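Local atomic coordinates of histidine-rich glycoprotein (Oryctolagus cuniculus, PDB entry 4CCV), a protein that circulates in plasma as an adapter, binding heme, heparin, heparan sulfate, thrombospondin, plasminogen and divalent metal ions, and is implicated in regulating coagulation, fibrinolysis and angiogenesis. Residues A[70-82]-A[93-106]. Sequence-based numbering, arbitrary orientation.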
# COMPACT_ATOMS: atom_id res chain seq x y z
N ARG A 70 -19.79 8.23 10.02
CA ARG A 70 -19.85 8.12 8.57
C ARG A 70 -19.87 6.67 8.11
O ARG A 70 -19.54 5.78 8.87
CB ARG A 70 -18.65 8.84 7.95
CG ARG A 70 -18.87 10.33 7.94
CD ARG A 70 -17.57 11.07 7.64
NE ARG A 70 -17.89 12.48 7.49
CZ ARG A 70 -17.10 13.51 7.80
NH1 ARG A 70 -15.90 13.31 8.31
NH2 ARG A 70 -17.57 14.76 7.67
N HIS A 71 -20.20 6.43 6.85
CA HIS A 71 -20.06 5.10 6.27
C HIS A 71 -18.56 4.68 6.32
O HIS A 71 -17.70 5.45 5.91
CB HIS A 71 -20.59 5.12 4.85
CG HIS A 71 -22.09 5.25 4.78
ND1 HIS A 71 -22.76 6.26 4.11
CD2 HIS A 71 -23.03 4.44 5.28
CE1 HIS A 71 -24.06 6.07 4.21
NE2 HIS A 71 -24.26 4.96 4.90
N PRO A 72 -18.29 3.46 6.80
CA PRO A 72 -16.92 2.93 6.80
C PRO A 72 -16.30 2.83 5.39
O PRO A 72 -17.03 2.70 4.38
CB PRO A 72 -17.10 1.53 7.46
CG PRO A 72 -18.36 1.57 8.19
CD PRO A 72 -19.23 2.59 7.52
N ALA A 73 -14.97 2.89 5.33
CA ALA A 73 -14.26 2.70 4.06
C ALA A 73 -12.95 1.97 4.31
O ALA A 73 -12.52 1.79 5.49
CB ALA A 73 -14.11 4.00 3.28
N PHE A 74 -12.48 1.30 3.27
CA PHE A 74 -11.25 0.49 3.35
C PHE A 74 -10.62 0.64 1.98
O PHE A 74 -11.31 0.96 1.01
CB PHE A 74 -11.64 -0.95 3.73
CG PHE A 74 -10.55 -1.96 3.61
CD1 PHE A 74 -10.25 -2.56 2.35
CD2 PHE A 74 -9.82 -2.35 4.74
CE1 PHE A 74 -9.23 -3.51 2.25
CE2 PHE A 74 -8.81 -3.30 4.64
CZ PHE A 74 -8.53 -3.88 3.39
N GLY A 75 -9.31 0.48 1.89
CA GLY A 75 -8.67 0.43 0.58
C GLY A 75 -7.55 -0.56 0.54
O GLY A 75 -7.04 -0.97 1.58
N PHE A 76 -7.14 -0.95 -0.66
CA PHE A 76 -5.92 -1.73 -0.81
C PHE A 76 -4.98 -0.88 -1.66
O PHE A 76 -5.44 -0.28 -2.63
CB PHE A 76 -6.25 -3.06 -1.54
CG PHE A 76 -6.72 -4.19 -0.68
CD1 PHE A 76 -6.06 -4.54 0.48
CD2 PHE A 76 -7.85 -4.95 -1.04
CE1 PHE A 76 -6.48 -5.57 1.26
CE2 PHE A 76 -8.25 -6.03 -0.26
CZ PHE A 76 -7.59 -6.32 0.92
N CYS A 77 -3.67 -0.88 -1.33
CA CYS A 77 -2.64 -0.25 -2.11
C CYS A 77 -1.55 -1.26 -2.40
O CYS A 77 -1.32 -2.21 -1.65
CB CYS A 77 -2.01 0.96 -1.42
SG CYS A 77 -3.17 2.25 -0.90
N ARG A 78 -0.87 -1.04 -3.53
CA ARG A 78 0.37 -1.72 -3.83
C ARG A 78 1.41 -0.64 -4.10
O ARG A 78 1.18 0.23 -4.93
CB ARG A 78 0.26 -2.64 -5.06
CG ARG A 78 1.61 -3.17 -5.52
CD ARG A 78 1.57 -4.31 -6.52
NE ARG A 78 1.24 -5.54 -5.82
CZ ARG A 78 1.21 -6.74 -6.38
NH1 ARG A 78 1.43 -6.90 -7.68
NH2 ARG A 78 0.90 -7.81 -5.65
N ALA A 79 2.54 -0.74 -3.41
CA ALA A 79 3.71 0.07 -3.66
C ALA A 79 4.79 -0.80 -4.26
O ALA A 79 5.24 -1.79 -3.68
CB ALA A 79 4.22 0.73 -2.38
N ASP A 80 5.29 -0.35 -5.39
CA ASP A 80 6.37 -1.03 -6.06
C ASP A 80 7.63 -0.28 -5.69
O ASP A 80 7.84 0.82 -6.21
CB ASP A 80 6.17 -1.03 -7.56
CG ASP A 80 7.45 -1.44 -8.34
OD1 ASP A 80 8.47 -1.91 -7.74
OD2 ASP A 80 7.45 -1.23 -9.56
N LEU A 81 8.50 -0.87 -4.88
CA LEU A 81 9.78 -0.21 -4.52
C LEU A 81 10.92 -0.84 -5.33
O LEU A 81 11.13 -2.06 -5.30
CB LEU A 81 10.09 -0.37 -3.04
CG LEU A 81 8.88 -0.17 -2.10
CD1 LEU A 81 9.07 -0.83 -0.72
CD2 LEU A 81 8.63 1.28 -1.91
N SER A 82 11.59 -0.01 -6.09
CA SER A 82 12.65 -0.47 -6.94
C SER A 82 14.00 -0.08 -6.37
O SER A 82 14.28 1.10 -6.13
CB SER A 82 12.46 0.13 -8.33
OG SER A 82 13.42 -0.40 -9.19
N PRO A 93 14.81 3.44 -1.86
CA PRO A 93 14.54 3.01 -3.23
C PRO A 93 14.85 4.07 -4.28
O PRO A 93 14.75 5.27 -4.01
CB PRO A 93 13.05 2.64 -3.19
CG PRO A 93 12.49 3.46 -2.11
CD PRO A 93 13.59 3.52 -1.03
N GLU A 94 15.29 3.61 -5.45
CA GLU A 94 15.60 4.52 -6.55
C GLU A 94 14.33 5.19 -7.02
O GLU A 94 14.36 6.35 -7.45
CB GLU A 94 16.14 3.75 -7.73
CG GLU A 94 17.42 2.98 -7.44
CD GLU A 94 18.58 3.90 -7.08
OE1 GLU A 94 18.83 4.85 -7.87
OE2 GLU A 94 19.25 3.69 -6.02
N ASP A 95 13.25 4.42 -7.02
CA ASP A 95 11.93 4.93 -7.31
C ASP A 95 10.79 4.08 -6.77
O ASP A 95 10.98 2.94 -6.42
CB ASP A 95 11.72 5.19 -8.81
CG ASP A 95 11.90 3.95 -9.64
OD1 ASP A 95 11.14 3.02 -9.43
OD2 ASP A 95 12.82 3.91 -10.50
N VAL A 96 9.59 4.67 -6.74
CA VAL A 96 8.42 4.03 -6.14
C VAL A 96 7.22 4.33 -7.02
O VAL A 96 7.04 5.47 -7.49
CB VAL A 96 8.20 4.57 -4.72
CG1 VAL A 96 6.97 3.96 -4.08
CG2 VAL A 96 9.40 4.28 -3.81
N ILE A 97 6.40 3.30 -7.29
CA ILE A 97 5.13 3.46 -7.97
C ILE A 97 4.02 2.94 -7.05
O ILE A 97 4.12 1.83 -6.53
CB ILE A 97 5.13 2.66 -9.28
CG1 ILE A 97 6.27 3.18 -10.18
CG2 ILE A 97 3.77 2.77 -9.96
CD1 ILE A 97 6.64 2.25 -11.31
N ILE A 98 2.99 3.78 -6.82
CA ILE A 98 1.88 3.40 -5.96
C ILE A 98 0.50 3.62 -6.60
O ILE A 98 0.21 4.67 -7.21
CB ILE A 98 1.98 4.09 -4.60
CG1 ILE A 98 0.66 4.00 -3.81
CG2 ILE A 98 2.40 5.54 -4.71
CD1 ILE A 98 0.95 4.19 -2.36
N SER A 99 -0.32 2.61 -6.46
CA SER A 99 -1.74 2.67 -6.76
C SER A 99 -2.55 2.19 -5.57
O SER A 99 -2.13 1.31 -4.85
CB SER A 99 -2.06 1.75 -7.97
OG SER A 99 -1.53 2.44 -9.08
N CYS A 100 -3.76 2.74 -5.47
CA CYS A 100 -4.70 2.42 -4.45
C CYS A 100 -6.13 2.32 -5.02
O CYS A 100 -6.46 3.00 -6.02
CB CYS A 100 -4.73 3.51 -3.38
SG CYS A 100 -3.18 3.74 -2.38
N GLU A 101 -6.95 1.52 -4.35
CA GLU A 101 -8.36 1.35 -4.72
C GLU A 101 -9.13 1.34 -3.40
O GLU A 101 -8.65 0.72 -2.45
CB GLU A 101 -8.55 -0.00 -5.38
CG GLU A 101 -7.91 -0.11 -6.75
CD GLU A 101 -8.58 0.78 -7.80
OE1 GLU A 101 -9.80 1.05 -7.68
OE2 GLU A 101 -7.87 1.19 -8.75
N VAL A 102 -10.28 2.00 -3.36
CA VAL A 102 -11.04 2.16 -2.13
C VAL A 102 -12.36 1.38 -2.27
O VAL A 102 -12.84 1.15 -3.38
CB VAL A 102 -11.33 3.64 -1.94
CG1 VAL A 102 -12.24 3.88 -0.76
CG2 VAL A 102 -10.03 4.36 -1.71
N PHE A 103 -12.88 0.96 -1.14
CA PHE A 103 -14.08 0.13 -1.03
C PHE A 103 -14.94 0.86 0.02
O PHE A 103 -14.61 0.82 1.21
CB PHE A 103 -13.72 -1.27 -0.53
CG PHE A 103 -14.89 -2.25 -0.51
CD1 PHE A 103 -15.61 -2.55 -1.68
CD2 PHE A 103 -15.21 -2.94 0.64
CE1 PHE A 103 -16.65 -3.48 -1.66
CE2 PHE A 103 -16.28 -3.84 0.66
CZ PHE A 103 -16.98 -4.11 -0.49
N ASN A 104 -15.99 1.54 -0.43
CA ASN A 104 -16.90 2.32 0.46
C ASN A 104 -18.17 1.50 0.79
O ASN A 104 -18.82 0.93 -0.07
CB ASN A 104 -17.31 3.67 -0.17
CG ASN A 104 -16.15 4.62 -0.33
OD1 ASN A 104 -15.37 4.85 0.59
ND2 ASN A 104 -16.02 5.18 -1.53
N PHE A 105 -18.45 1.39 2.07
CA PHE A 105 -19.58 0.65 2.60
C PHE A 105 -20.89 0.93 1.84
O PHE A 105 -21.62 0.01 1.53
CB PHE A 105 -19.72 1.02 4.08
CG PHE A 105 -20.74 0.21 4.81
CD1 PHE A 105 -20.39 -0.99 5.39
CD2 PHE A 105 -22.04 0.67 4.95
CE1 PHE A 105 -21.33 -1.74 6.07
CE2 PHE A 105 -22.99 -0.08 5.67
CZ PHE A 105 -22.62 -1.29 6.18
N GLU A 106 -21.15 2.20 1.56
CA GLU A 106 -22.41 2.64 0.96
C GLU A 106 -22.51 2.48 -0.58
O GLU A 106 -23.55 2.72 -1.12
CB GLU A 106 -22.71 4.10 1.36
CG GLU A 106 -21.98 5.24 0.62
CD GLU A 106 -20.50 5.48 0.98
OE1 GLU A 106 -19.81 4.68 1.70
OE2 GLU A 106 -19.98 6.51 0.50
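Residues 73-82 and 95-104 pair as the antiparallel strands of a long hairpin, their N-to-C directions 158° apart, with paired backbone bonds running from Phe74 and Phe103 to Asp80 and Ile97. At the Ser82 end Ser82 N binds Asp95 O while Ser82 O takes the amide of Glu94 (2.8 Å from Glu94 N), a classic beta bulge. Cys77 and Cys100 face each other in a non-hydrogen-bonded pair, and a disulfide bridges them, SG to SG 2.1 Å. The torsion about this S-S bond is 103°, near the roughly right-angled value that disulfides prefer. On the same face Leu81 CD2 lies against Val96 CG2 at 3.6 Å, the two side chains running alongside each other. Where 73-82 begins and 95-104 ends, Glu106 CB sits over the face of the His71 imidazole, 3.6 Å from its centroid, a CH-pi contact; a bend at chi2 (-75°) turns the carboxylate nearly parallel to the ring, with OE1 3.3 Å from His71 CB, and Arg65 holds its OE2 in a salt bridge. Beside it, Pro72 CD packs on Phe105 CB (3.8 Å). On the face opposite the disulfide, Asp95 OD1 reaches Ser82 CB, while Arg51 binds both Asp95 OD2 and Ser82 OG. Within this second cystatin domain, 95-104 is an outermost strand, whereas 73-84 also pairs with strand 51-62; Ala79 and Leu81 pack against helix 15-27, which the cystatin sheet wraps around.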